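Flagellar brake protein YcgR (Klebsiella pneumoniae, PDB 5KEC) probably activates transcription of type 3 fimbriae genes as a DNA-binding, PilZ-type receptor for the second messenger c-di-GMP, here modelled without its ligand. Local coordinates at residues B[31-36]-B[112-117]; B[127-132]-B[156-161]; B[146-151]-B[202-207]; B[183-188]-B[206-211]. All blocks are in the same frame, centred on the assembly; numbering follows the deposited sequence.

Interaction 1. Residues B[31-36]-B[112-117]; sequences EIFFNN and DPRFRL
F33 and P113 make the apolar part of this contact. The proline ring lies over one face of the phenyl group, and P113 CD sits 3.7 Å from the centroid of the F33 ring, only 4° off its normal, which makes a centred CH-pi contact. P113 CG reaches further back, toward F33 CG and CB. A chi1 of -60° puts F33 CG anti to the carbonyl carbon, where P113 CG meets it at 3.7 Å.

The polar part is built around D112 and R114. R114 holds the carboxylate side-on: its NE meets D112 OD1 at 3.0 Å and its NH2 meets D112 OD2 at 3.0 Å, with both oxygens close to the guanidinium plane. OD1 takes NE on its syn lone pair and the backbone N of R114 on its anti lone pair, closing an Asx turn. Across the contact, R114 NH1 gives a weak bond to N36 O (3.3 Å), and D112 OD2 rests 3.5 Å from F33 CE1. R110 forms salt bridges with D112 and with E31.

In other crystals of this protein R114 and R110 bind c-di-GMP. In this apo model the two-pronged grip on D112 and the Asx turn fix how the guanidinium of R114 is turned, and the negative charge of D112 probably offsets part of the positive charge of the two arginines.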
loop_
_atom_site.group_PDB
_atom_site.type_symbol
_atom_site.label_atom_id
_atom_site.label_comp_id
_atom_site.label_asym_id
_atom_site.label_seq_id
_atom_site.Cartn_x
_atom_site.Cartn_y
_atom_site.Cartn_z
ATOM N N GLU B 31 -3.886 12.237 -5.049
ATOM C CA GLU B 31 -4.130 10.832 -5.349
ATOM C C GLU B 31 -4.180 10.005 -4.069
ATOM O O GLU B 31 -3.255 10.046 -3.260
ATOM C CB GLU B 31 -3.057 10.284 -6.286
ATOM C CG GLU B 31 -3.393 8.917 -6.856
ATOM C CD GLU B 31 -2.542 8.561 -8.063
ATOM O OE1 GLU B 31 -1.584 9.305 -8.366
ATOM O OE2 GLU B 31 -2.841 7.538 -8.716
ATOM N N ILE B 32 -5.265 9.257 -3.898
ATOM C CA ILE B 32 -5.479 8.440 -2.709
ATOM C C ILE B 32 -5.407 6.968 -3.080
ATOM O O ILE B 32 -6.165 6.507 -3.938
ATOM C CB ILE B 32 -6.874 8.705 -2.115
ATOM C CG1 ILE B 32 -7.195 10.203 -2.155
ATOM C CG2 ILE B 32 -6.983 8.126 -0.708
ATOM C CD1 ILE B 32 -8.610 10.543 -1.708
ATOM N N PHE B 33 -4.501 6.233 -2.442
ATOM C CA PHE B 33 -4.358 4.804 -2.699
ATOM C C PHE B 33 -4.943 3.990 -1.555
ATOM O O PHE B 33 -4.695 4.279 -0.388
ATOM C CB PHE B 33 -2.883 4.416 -2.853
ATOM C CG PHE B 33 -2.184 5.106 -3.980
ATOM C CD1 PHE B 33 -2.279 4.619 -5.274
ATOM C CD2 PHE B 33 -1.412 6.233 -3.746
ATOM C CE1 PHE B 33 -1.625 5.253 -6.315
ATOM C CE2 PHE B 33 -0.756 6.869 -4.788
ATOM C CZ PHE B 33 -0.865 6.378 -6.071
ATOM N N PHE B 34 -5.728 2.975 -1.892
ATOM C CA PHE B 34 -6.111 1.962 -0.915
ATOM C C PHE B 34 -6.343 0.635 -1.608
ATOM O O PHE B 34 -7.105 0.553 -2.571
ATOM C CB PHE B 34 -7.339 2.382 -0.098
ATOM C CG PHE B 34 -8.400 3.077 -0.900
ATOM C CD1 PHE B 34 -9.505 2.385 -1.360
ATOM C CD2 PHE B 34 -8.297 4.425 -1.184
ATOM C CE1 PHE B 34 -10.479 3.021 -2.093
ATOM C CE2 PHE B 34 -9.270 5.067 -1.916
ATOM C CZ PHE B 34 -10.362 4.363 -2.371
ATOM N N ASN B 35 -5.657 -0.396 -1.127
ATOM C CA ASN B 35 -5.786 -1.730 -1.690
ATOM C C ASN B 35 -5.455 -1.760 -3.184
ATOM O O ASN B 35 -4.308 -1.568 -3.581
ATOM C CB ASN B 35 -7.199 -2.262 -1.439
ATOM C CG ASN B 35 -7.619 -2.142 0.019
ATOM O OD1 ASN B 35 -6.797 -2.287 0.926
ATOM N ND2 ASN B 35 -8.901 -1.871 0.250
ATOM N N ASN B 36 -6.477 -1.985 -4.002
ATOM C CA ASN B 36 -6.317 -2.117 -5.442
ATOM C C ASN B 36 -6.522 -0.790 -6.155
ATOM O O ASN B 36 -6.185 -0.634 -7.334
ATOM C CB ASN B 36 -7.358 -3.104 -5.965
ATOM C CG ASN B 36 -6.756 -4.174 -6.832
ATOM O OD1 ASN B 36 -5.587 -4.530 -6.670
ATOM N ND2 ASN B 36 -7.548 -4.701 -7.765
ATOM N N ASP B 112 3.935 4.190 -7.037
ATOM C CA ASP B 112 2.629 3.576 -6.866
ATOM C C ASP B 112 2.729 2.334 -5.979
ATOM O O ASP B 112 3.335 1.335 -6.367
ATOM C CB ASP B 112 2.037 3.229 -8.232
ATOM C CG ASP B 112 0.542 3.011 -8.181
ATOM O OD1 ASP B 112 0.079 2.232 -7.321
ATOM O OD2 ASP B 112 -0.173 3.633 -8.996
ATOM N N PRO B 113 2.136 2.398 -4.777
ATOM C CA PRO B 113 2.222 1.306 -3.800
ATOM C C PRO B 113 1.443 0.059 -4.219
ATOM O O PRO B 113 1.600 -0.994 -3.597
ATOM C CB PRO B 113 1.589 1.914 -2.544
ATOM C CG PRO B 113 0.647 2.942 -3.067
ATOM C CD PRO B 113 1.331 3.526 -4.271
ATOM N N ARG B 114 0.612 0.177 -5.252
ATOM C CA ARG B 114 -0.211 -0.941 -5.694
ATOM C C ARG B 114 0.591 -1.935 -6.534
ATOM O O ARG B 114 0.166 -3.073 -6.731
ATOM C CB ARG B 114 -1.420 -0.437 -6.486
ATOM C CG ARG B 114 -2.299 0.554 -5.736
ATOM C CD ARG B 114 -3.387 1.113 -6.645
ATOM N NE ARG B 114 -2.827 1.854 -7.773
ATOM C CZ ARG B 114 -3.529 2.245 -8.833
ATOM N NH1 ARG B 114 -4.825 1.963 -8.913
ATOM N NH2 ARG B 114 -2.937 2.913 -9.818
ATOM N N PHE B 115 1.753 -1.510 -7.018
ATOM C CA PHE B 115 2.562 -2.349 -7.898
ATOM C C PHE B 115 3.461 -3.310 -7.123
ATOM O O PHE B 115 4.004 -2.958 -6.073
ATOM C CB PHE B 115 3.408 -1.488 -8.840
ATOM C CG PHE B 115 2.634 -0.911 -9.996
ATOM C CD1 PHE B 115 2.595 -1.565 -11.220
ATOM C CD2 PHE B 115 1.940 0.281 -9.857
ATOM C CE1 PHE B 115 1.886 -1.035 -12.285
ATOM C CE2 PHE B 115 1.229 0.815 -10.922
ATOM C CZ PHE B 115 1.204 0.153 -12.135
ATOM N N ARG B 116 3.612 -4.522 -7.654
ATOM C CA ARG B 116 4.463 -5.536 -7.038
ATOM C C ARG B 116 5.413 -6.136 -8.069
ATOM O O ARG B 116 5.087 -6.221 -9.251
ATOM C CB ARG B 116 3.615 -6.625 -6.363
ATOM C CG ARG B 116 2.775 -6.113 -5.190
ATOM C CD ARG B 116 1.930 -7.212 -4.546
ATOM N NE ARG B 116 1.182 -7.982 -5.540
ATOM C CZ ARG B 116 0.023 -7.605 -6.071
ATOM N NH1 ARG B 116 -0.534 -6.457 -5.707
ATOM N NH2 ARG B 116 -0.579 -8.373 -6.971
ATOM N N LEU B 117 6.590 -6.551 -7.614
ATOM C CA LEU B 117 7.647 -7.008 -8.512
ATOM C C LEU B 117 7.632 -8.517 -8.772
ATOM O O LEU B 117 7.667 -9.321 -7.841
ATOM C CB LEU B 117 9.008 -6.581 -7.961
ATOM C CG LEU B 117 10.254 -6.931 -8.771
ATOM C CD1 LEU B 117 10.147 -6.392 -10.192
ATOM C CD2 LEU B 117 11.487 -6.376 -8.074
#

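Interaction 2. Residues B[127-132]-B[156-161]; sequences GRHKNG and LKFLSH
The rings of H129 and F158 lie nearly parallel, 11° apart, but slid so far that they barely overlap, with centroids separated by 4.7 Å. The slide sets the methylene of each residue against the other's ring: F158 CB is 3.4 Å from H129 ND1, over a face of the imidazole, and H129 CB stands 3.8 Å from the centroid of the F158 ring. K157 CG lies against the opposite face of the phenyl group.

N131 meets the outer end of the ring. Its amide, turned 59° from the ring plane, brings ND2 to 3.7 Å from F158 CE1 at the edge, while OD1 bonds to the backbone N of E133. K130 CB adds an oblique touch on F158 CE2. L159 CD2 approaches H129 CE1 more loosely.

The type I turn from H129 to G132, which leaves strand 124-128, thus lays H129 on one face of F158 and N131 at its edge; F158 itself belongs to a short 3-10 segment. No hydrogen bond crosses between the two loops, which implies that dispersion and shape hold them together here at the edge of the C-terminal domain.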
loop_
_atom_site.group_PDB
_atom_site.type_symbol
_atom_site.label_atom_id
_atom_site.label_comp_id
_atom_site.label_asym_id
_atom_site.label_seq_id
_atom_site.Cartn_x
_atom_site.Cartn_y
_atom_site.Cartn_z
ATOM N N GLY B 127 2.308 -22.272 6.324
ATOM C CA GLY B 127 1.630 -21.995 7.575
ATOM C C GLY B 127 0.448 -22.926 7.759
ATOM O O GLY B 127 0.264 -23.870 6.991
ATOM N N ARG B 128 -0.340 -22.671 8.796
ATOM C CA ARG B 128 -1.541 -23.456 9.034
ATOM C C ARG B 128 -2.726 -22.523 9.160
ATOM O O ARG B 128 -2.616 -21.447 9.750
ATOM C CB ARG B 128 -1.393 -24.297 10.305
ATOM C CG ARG B 128 -0.302 -25.350 10.202
ATOM C CD ARG B 128 -0.224 -26.220 11.447
ATOM N NE ARG B 128 0.706 -27.331 11.260
ATOM C CZ ARG B 128 1.977 -27.314 11.651
ATOM N NH1 ARG B 128 2.474 -26.242 12.260
ATOM N NH2 ARG B 128 2.750 -28.374 11.439
ATOM N N HIS B 129 -3.856 -22.925 8.587
ATOM C CA HIS B 129 -5.082 -22.163 8.758
ATOM C C HIS B 129 -5.568 -22.312 10.199
ATOM O O HIS B 129 -4.957 -23.024 11.002
ATOM C CB HIS B 129 -6.146 -22.621 7.758
ATOM C CG HIS B 129 -5.862 -22.206 6.341
ATOM N ND1 HIS B 129 -5.690 -20.891 5.974
ATOM C CD2 HIS B 129 -5.720 -22.935 5.209
ATOM C CE1 HIS B 129 -5.453 -20.825 4.674
ATOM N NE2 HIS B 129 -5.465 -22.051 4.187
ATOM N N LYS B 130 -6.657 -21.625 10.524
ATOM C CA LYS B 130 -7.189 -21.612 11.879
ATOM C C LYS B 130 -7.543 -23.011 12.377
ATOM O O LYS B 130 -7.456 -23.286 13.574
ATOM C CB LYS B 130 -8.420 -20.705 11.958
ATOM C CG LYS B 130 -8.174 -19.267 11.524
ATOM C CD LYS B 130 -9.400 -18.400 11.791
ATOM C CE LYS B 130 -9.074 -16.916 11.673
ATOM N NZ LYS B 130 -10.187 -16.048 12.163
ATOM N N ASN B 131 -7.950 -23.887 11.463
ATOM C CA ASN B 131 -8.335 -25.244 11.833
ATOM C C ASN B 131 -7.157 -26.217 11.833
ATOM O O ASN B 131 -7.346 -27.430 11.928
ATOM C CB ASN B 131 -9.414 -25.763 10.888
ATOM C CG ASN B 131 -8.919 -25.878 9.463
ATOM O OD1 ASN B 131 -7.766 -25.551 9.172
ATOM N ND2 ASN B 131 -9.781 -26.348 8.565
ATOM N N GLY B 132 -5.945 -25.691 11.703
ATOM C CA GLY B 132 -4.758 -26.525 11.762
ATOM C C GLY B 132 -4.328 -27.109 10.429
ATOM O O GLY B 132 -3.289 -27.765 10.337
ATOM N N LEU B 156 -10.604 -21.704 0.343
ATOM C CA LEU B 156 -11.213 -20.397 0.127
ATOM C C LEU B 156 -11.854 -19.750 1.351
ATOM O O LEU B 156 -11.846 -18.524 1.486
ATOM C CB LEU B 156 -12.203 -20.457 -1.040
ATOM C CG LEU B 156 -11.531 -20.593 -2.405
ATOM C CD1 LEU B 156 -12.569 -20.765 -3.510
ATOM C CD2 LEU B 156 -10.652 -19.386 -2.675
ATOM N N LYS B 157 -12.410 -20.557 2.247
ATOM C CA LYS B 157 -13.112 -19.995 3.390
ATOM C C LYS B 157 -12.178 -19.245 4.343
ATOM O O LYS B 157 -12.628 -18.451 5.165
ATOM C CB LYS B 157 -13.900 -21.071 4.132
ATOM C CG LYS B 157 -13.054 -22.108 4.834
ATOM C CD LYS B 157 -13.949 -23.133 5.499
ATOM C CE LYS B 157 -13.145 -24.163 6.270
ATOM N NZ LYS B 157 -14.046 -25.092 7.014
ATOM N N PHE B 158 -10.875 -19.482 4.226
ATOM C CA PHE B 158 -9.907 -18.781 5.069
ATOM C C PHE B 158 -9.271 -17.606 4.347
ATOM O O PHE B 158 -8.364 -16.955 4.872
ATOM C CB PHE B 158 -8.828 -19.739 5.554
ATOM C CG PHE B 158 -9.340 -20.782 6.493
ATOM C CD1 PHE B 158 -9.444 -22.103 6.096
ATOM C CD2 PHE B 158 -9.743 -20.435 7.770
ATOM C CE1 PHE B 158 -9.928 -23.063 6.967
ATOM C CE2 PHE B 158 -10.228 -21.391 8.637
ATOM C CZ PHE B 158 -10.320 -22.705 8.234
ATOM N N LEU B 159 -9.761 -17.341 3.140
ATOM C CA LEU B 159 -9.164 -16.341 2.273
ATOM C C LEU B 159 -10.163 -15.266 1.865
ATOM O O LEU B 159 -10.060 -14.692 0.783
ATOM C CB LEU B 159 -8.592 -17.017 1.027
ATOM C CG LEU B 159 -7.600 -18.145 1.305
ATOM C CD1 LEU B 159 -7.167 -18.825 0.016
ATOM C CD2 LEU B 159 -6.395 -17.611 2.063
ATOM N N SER B 160 -11.132 -14.992 2.730
ATOM C CA SER B 160 -12.103 -13.942 2.444
ATOM C C SER B 160 -11.458 -12.574 2.627
ATOM O O SER B 160 -10.417 -12.453 3.268
ATOM C CB SER B 160 -13.330 -14.080 3.344
ATOM O OG SER B 160 -13.039 -13.710 4.681
ATOM N N HIS B 161 -12.079 -11.541 2.071
ATOM C CA HIS B 161 -11.519 -10.200 2.157
ATOM C C HIS B 161 -11.227 -9.796 3.604
ATOM O O HIS B 161 -12.050 -9.995 4.498
ATOM C CB HIS B 161 -12.442 -9.186 1.485
ATOM C CG HIS B 161 -11.962 -7.773 1.593
ATOM N ND1 HIS B 161 -10.992 -7.252 0.763
ATOM C CD2 HIS B 161 -12.304 -6.778 2.443
ATOM C CE1 HIS B 161 -10.765 -5.994 1.093
ATOM N NE2 HIS B 161 -11.547 -5.681 2.110
#

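Interaction 3. Residues B[146-151]-B[202-207]; sequences GCALMT and YYQISC
L149 and I205 form the middle hydrogen-bonded pair of an antiparallel ladder in the curled beta sheet of the C-terminal PilZ-type domain. I205 N bonds to L149 O at 2.7 Å, and the return bond from L149 N to I205 O is almost straight (175°). The C147-C207 and T151-Y203 pairs flank it, each closed by two backbone bonds. Between the L149-I205 and T151-Y203 pairs, M150 CA approaches Y203 O at 3.1 Å in a CA-H...O contact.

Side chains alternate between the two faces. On the face of C147, L149 and I205, L149 CD1 packs on C207 SG at 3.8 Å, and L182 and F137 from neighbouring strands join the cluster. On the other face A148 CB rests against Q204 CG. Beyond it, chi1 of 179° sets M150 CG anti to the backbone N, 3.9 Å from Y202 CB; SD, one bond on, makes an oblique Met-aromatic contact, 4.9 Å from the Y202 ring centroid. K152 makes a cation-pi contact with the same ring.

G146, Q204, S206 and C207 are all c-di-GMP-binding residues. At the G146-C207 end of the ladder, S143 OG bonds to the N of G146, whose CA lies 3.2 Å from C207 O.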
loop_
_atom_site.group_PDB
_atom_site.type_symbol
_atom_site.label_atom_id
_atom_site.label_comp_id
_atom_site.label_asym_id
_atom_site.label_seq_id
_atom_site.Cartn_x
_atom_site.Cartn_y
_atom_site.Cartn_z
ATOM N N GLY B 146 3.400 -5.777 0.482
ATOM C CA GLY B 146 2.656 -7.009 0.307
ATOM C C GLY B 146 3.215 -7.946 -0.744
ATOM O O GLY B 146 4.347 -7.793 -1.208
ATOM N N CYS B 147 2.406 -8.929 -1.115
ATOM C CA CYS B 147 2.829 -9.943 -2.063
ATOM C C CYS B 147 1.615 -10.647 -2.628
ATOM O O CYS B 147 0.531 -10.606 -2.042
ATOM C CB CYS B 147 3.732 -10.965 -1.376
ATOM S SG CYS B 147 2.888 -11.887 -0.070
ATOM N N ALA B 148 1.801 -11.281 -3.779
ATOM C CA ALA B 148 0.779 -12.135 -4.361
ATOM C C ALA B 148 1.181 -13.581 -4.144
ATOM O O ALA B 148 2.307 -13.976 -4.459
ATOM C CB ALA B 148 0.617 -11.849 -5.855
ATOM N N LEU B 149 0.261 -14.362 -3.593
ATOM C CA LEU B 149 0.499 -15.774 -3.338
ATOM C C LEU B 149 -0.332 -16.556 -4.322
ATOM O O LEU B 149 -1.429 -16.128 -4.687
ATOM C CB LEU B 149 0.096 -16.131 -1.908
ATOM C CG LEU B 149 0.682 -15.221 -0.830
ATOM C CD1 LEU B 149 0.034 -15.480 0.524
ATOM C CD2 LEU B 149 2.199 -15.386 -0.749
ATOM N N MET B 150 0.183 -17.696 -4.763
ATOM C CA MET B 150 -0.515 -18.486 -5.757
ATOM C C MET B 150 -0.594 -19.954 -5.371
ATOM O O MET B 150 0.350 -20.521 -4.818
ATOM C CB MET B 150 0.163 -18.323 -7.119
ATOM C CG MET B 150 -0.470 -19.121 -8.240
ATOM S SD MET B 150 0.036 -18.495 -9.862
ATOM C CE MET B 150 -0.732 -16.874 -9.830
ATOM N N THR B 151 -1.738 -20.562 -5.658
ATOM C CA THR B 151 -1.927 -21.984 -5.430
ATOM C C THR B 151 -3.047 -22.495 -6.322
ATOM O O THR B 151 -3.924 -21.734 -6.730
ATOM C CB THR B 151 -2.276 -22.280 -3.958
ATOM O OG1 THR B 151 -2.455 -23.687 -3.792
ATOM C CG2 THR B 151 -3.561 -21.570 -3.558
ATOM N N TYR B 202 -5.178 -20.997 -11.756
ATOM C CA TYR B 202 -4.345 -20.667 -10.613
ATOM C C TYR B 202 -5.037 -19.598 -9.797
ATOM O O TYR B 202 -5.577 -18.641 -10.351
ATOM C CB TYR B 202 -2.978 -20.168 -11.078
ATOM C CG TYR B 202 -2.281 -21.135 -11.999
ATOM C CD1 TYR B 202 -1.392 -22.077 -11.502
ATOM C CD2 TYR B 202 -2.527 -21.122 -13.368
ATOM C CE1 TYR B 202 -0.758 -22.973 -12.340
ATOM C CE2 TYR B 202 -1.898 -22.009 -14.215
ATOM C CZ TYR B 202 -1.012 -22.933 -13.697
ATOM O OH TYR B 202 -0.383 -23.822 -14.537
ATOM N N TYR B 203 -5.028 -19.760 -8.480
ATOM C CA TYR B 203 -5.610 -18.755 -7.610
ATOM C C TYR B 203 -4.531 -17.804 -7.108
ATOM O O TYR B 203 -3.511 -18.235 -6.564
ATOM C CB TYR B 203 -6.339 -19.413 -6.437
ATOM C CG TYR B 203 -7.536 -20.224 -6.859
ATOM C CD1 TYR B 203 -8.811 -19.685 -6.806
ATOM C CD2 TYR B 203 -7.390 -21.521 -7.330
ATOM C CE1 TYR B 203 -9.913 -20.420 -7.202
ATOM C CE2 TYR B 203 -8.489 -22.264 -7.725
ATOM C CZ TYR B 203 -9.745 -21.705 -7.660
ATOM O OH TYR B 203 -10.844 -22.436 -8.053
ATOM N N GLN B 204 -4.755 -16.512 -7.316
ATOM C CA GLN B 204 -3.830 -15.494 -6.853
ATOM C C GLN B 204 -4.445 -14.738 -5.686
ATOM O O GLN B 204 -5.486 -14.098 -5.826
ATOM C CB GLN B 204 -3.468 -14.528 -7.980
ATOM C CG GLN B 204 -2.586 -13.369 -7.532
ATOM C CD GLN B 204 -2.144 -12.488 -8.679
ATOM O OE1 GLN B 204 -1.250 -12.850 -9.438
ATOM N NE2 GLN B 204 -2.772 -11.321 -8.812
ATOM N N ILE B 205 -3.805 -14.840 -4.524
ATOM C CA ILE B 205 -4.263 -14.139 -3.339
ATOM C C ILE B 205 -3.319 -12.991 -3.041
ATOM O O ILE B 205 -2.136 -13.202 -2.773
ATOM C CB ILE B 205 -4.362 -15.077 -2.121
ATOM C CG1 ILE B 205 -5.326 -16.227 -2.417
ATOM C CG2 ILE B 205 -4.820 -14.306 -0.898
ATOM C CD1 ILE B 205 -4.647 -17.512 -2.815
ATOM N N SER B 206 -3.843 -11.771 -3.123
ATOM C CA SER B 206 -3.044 -10.583 -2.875
ATOM C C SER B 206 -3.138 -10.252 -1.408
ATOM O O SER B 206 -4.231 -10.187 -0.845
ATOM C CB SER B 206 -3.527 -9.405 -3.725
ATOM O OG SER B 206 -3.284 -9.658 -5.097
ATOM N N CYS B 207 -1.986 -10.054 -0.783
ATOM C CA CYS B 207 -1.942 -9.867 0.659
ATOM C C CYS B 207 -1.197 -8.608 1.052
ATOM O O CYS B 207 -0.349 -8.109 0.313
ATOM C CB CYS B 207 -1.299 -11.085 1.321
ATOM S SG CYS B 207 -2.287 -12.596 1.148
#

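Interaction 4. Residues B[183-188]-B[206-211]; sequences VVKNVI and SCQFKF
S206 O is gripped by two successive amides, K185 N at 2.8 Å and, weakly, N186 N at 3.3 Å. This is a classic beta bulge in the antiparallel hairpin of strands 177-193 and 199-210: K185 and N186 both face S206, and the register shifts by one. The shortest bond, from S206 N to N186 O at 2.7 Å, completes the bulge. Beyond the non-hydrogen-bonded V184-C207 pair, V183 and Q208 exchange two backbone bonds, with V183 N to Q208 O nearly straight (171°).

V183 CG2 packs on the aliphatic part of K210, 3.7 Å from its CG, while K210 NZ makes a weak bond with Q208 OE1. In K185, chi2 (-57°) turns CD aside; further out, CE lies 3.8 Å from Q208 NE2, and NZ bonds to N162 OD1. On the face of V184 and C207, V184 CG2 lies loosely against C207 SG, 4.3 Å away.

N186, like S206, is itself a c-di-GMP ligand residue. With no nucleotide bound here, a water is hydrogen-bonded to S206 OG at 2.8 Å and donates a weak bond to N186 O.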
loop_
_atom_site.group_PDB
_atom_site.type_symbol
_atom_site.label_atom_id
_atom_site.label_comp_id
_atom_site.label_asym_id
_atom_site.label_seq_id
_atom_site.Cartn_x
_atom_site.Cartn_y
_atom_site.Cartn_z
ATOM N N VAL B 183 -2.761 -10.017 5.669
ATOM C CA VAL B 183 -4.161 -9.647 5.527
ATOM C C VAL B 183 -4.566 -9.867 4.079
ATOM O O VAL B 183 -4.037 -9.224 3.174
ATOM C CB VAL B 183 -4.397 -8.177 5.904
ATOM C CG1 VAL B 183 -5.838 -7.773 5.614
ATOM C CG2 VAL B 183 -4.047 -7.939 7.375
ATOM N N VAL B 184 -5.486 -10.796 3.862
ATOM C CA VAL B 184 -5.966 -11.104 2.526
ATOM C C VAL B 184 -6.739 -9.911 1.973
ATOM O O VAL B 184 -7.651 -9.406 2.620
ATOM C CB VAL B 184 -6.861 -12.358 2.543
ATOM C CG1 VAL B 184 -7.441 -12.630 1.152
ATOM C CG2 VAL B 184 -6.070 -13.555 3.046
ATOM N N LYS B 185 -6.359 -9.453 0.785
ATOM C CA LYS B 185 -6.990 -8.278 0.182
ATOM C C LYS B 185 -7.836 -8.619 -1.034
ATOM O O LYS B 185 -8.902 -8.040 -1.237
ATOM C CB LYS B 185 -5.942 -7.233 -0.211
ATOM C CG LYS B 185 -5.394 -6.439 0.957
ATOM C CD LYS B 185 -6.527 -5.762 1.696
ATOM C CE LYS B 185 -6.051 -5.070 2.955
ATOM N NZ LYS B 185 -7.204 -4.478 3.696
ATOM N N ASN B 186 -7.355 -9.552 -1.848
ATOM C CA ASN B 186 -8.011 -9.855 -3.111
ATOM C C ASN B 186 -7.684 -11.254 -3.614
ATOM O O ASN B 186 -6.534 -11.678 -3.585
ATOM C CB ASN B 186 -7.612 -8.818 -4.163
ATOM C CG ASN B 186 -8.762 -8.432 -5.066
ATOM O OD1 ASN B 186 -9.595 -7.598 -4.706
ATOM N ND2 ASN B 186 -8.809 -9.027 -6.252
ATOM N N VAL B 187 -8.701 -11.973 -4.070
ATOM C CA VAL B 187 -8.478 -13.280 -4.662
ATOM C C VAL B 187 -9.051 -13.313 -6.077
ATOM O O VAL B 187 -10.227 -12.999 -6.286
ATOM C CB VAL B 187 -9.118 -14.407 -3.819
ATOM C CG1 VAL B 187 -8.809 -15.769 -4.430
ATOM C CG2 VAL B 187 -8.628 -14.344 -2.369
ATOM N N ILE B 188 -8.213 -13.674 -7.045
ATOM C CA ILE B 188 -8.671 -13.897 -8.413
ATOM C C ILE B 188 -8.243 -15.267 -8.920
ATOM O O ILE B 188 -7.315 -15.879 -8.385
ATOM C CB ILE B 188 -8.165 -12.817 -9.399
ATOM C CG1 ILE B 188 -6.646 -12.894 -9.575
ATOM C CG2 ILE B 188 -8.604 -11.429 -8.961
ATOM C CD1 ILE B 188 -6.079 -11.826 -10.514
ATOM N N SER B 206 -3.843 -11.771 -3.123
ATOM C CA SER B 206 -3.044 -10.583 -2.875
ATOM C C SER B 206 -3.138 -10.252 -1.408
ATOM O O SER B 206 -4.231 -10.187 -0.845
ATOM C CB SER B 206 -3.527 -9.405 -3.725
ATOM O OG SER B 206 -3.284 -9.658 -5.097
ATOM N N CYS B 207 -1.986 -10.054 -0.783
ATOM C CA CYS B 207 -1.942 -9.867 0.659
ATOM C C CYS B 207 -1.197 -8.608 1.052
ATOM O O CYS B 207 -0.349 -8.109 0.313
ATOM C CB CYS B 207 -1.299 -11.085 1.321
ATOM S SG CYS B 207 -2.287 -12.596 1.148
ATOM N N GLN B 208 -1.535 -8.094 2.224
ATOM C CA GLN B 208 -0.830 -6.964 2.788
ATOM C C GLN B 208 -0.014 -7.493 3.959
ATOM O O GLN B 208 -0.524 -8.250 4.781
ATOM C CB GLN B 208 -1.832 -5.913 3.258
ATOM C CG GLN B 208 -1.221 -4.580 3.632
ATOM C CD GLN B 208 -2.253 -3.611 4.167
ATOM O OE1 GLN B 208 -2.417 -3.470 5.381
ATOM N NE2 GLN B 208 -2.961 -2.939 3.263
ATOM N N PHE B 209 1.260 -7.119 4.010
ATOM C CA PHE B 209 2.129 -7.503 5.118
ATOM C C PHE B 209 1.727 -6.788 6.402
ATOM O O PHE B 209 1.526 -5.574 6.406
ATOM C CB PHE B 209 3.585 -7.147 4.803
ATOM C CG PHE B 209 4.208 -7.993 3.736
ATOM C CD1 PHE B 209 5.107 -7.440 2.838
ATOM C CD2 PHE B 209 3.915 -9.342 3.640
ATOM C CE1 PHE B 209 5.693 -8.217 1.857
ATOM C CE2 PHE B 209 4.497 -10.124 2.661
ATOM C CZ PHE B 209 5.387 -9.562 1.770
ATOM N N LYS B 210 1.607 -7.544 7.491
ATOM C CA LYS B 210 1.561 -6.950 8.825
ATOM C C LYS B 210 2.844 -7.334 9.556
ATOM O O LYS B 210 2.889 -8.351 10.252
ATOM C CB LYS B 210 0.337 -7.425 9.618
ATOM C CG LYS B 210 -0.993 -6.871 9.139
ATOM C CD LYS B 210 -1.043 -5.349 9.226
ATOM C CE LYS B 210 -2.326 -4.798 8.605
ATOM N NZ LYS B 210 -2.412 -3.311 8.674
ATOM N N PHE B 211 3.888 -6.527 9.386
ATOM C CA PHE B 211 5.197 -6.854 9.945
ATOM C C PHE B 211 5.214 -6.875 11.472
ATOM O O PHE B 211 4.487 -6.126 12.125
ATOM C CB PHE B 211 6.263 -5.886 9.434
ATOM C CG PHE B 211 6.591 -6.057 7.980
ATOM C CD1 PHE B 211 7.450 -7.062 7.565
ATOM C CD2 PHE B 211 6.046 -5.207 7.028
ATOM C CE1 PHE B 211 7.758 -7.220 6.225
ATOM C CE2 PHE B 211 6.346 -5.357 5.688
ATOM C CZ PHE B 211 7.204 -6.366 5.283
HETATM O O HOH W 1 -5.088 -11.199 -6.537
#

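Overall arrangement
Interactions 3 and 4 share S206 and C207 on strand 199-210, which pairs with strand 146-151 on one side and strand 177-193 on the other; their centres are about 8 Å apart. Interaction 2 packs on the same sheet, with L159 CD1 4.0 Å from I205 CG1 and H161 ND1 probably hydrogen-bonded to K185 O at 3.0 Å. Interaction 1 joins the N-terminal domain to the linker, its centre about 12 Å from that of interaction 4. R116 of that linker brings NH2 to 3.5 Å from S206 OG, and N35 OD1 lies 3.5 Å from K185 CE. Interactions 1, 3 and 4 all contain c-di-GMP-binding residues; with H70 of the N-terminal domain another, the sites probably lie between the two domains.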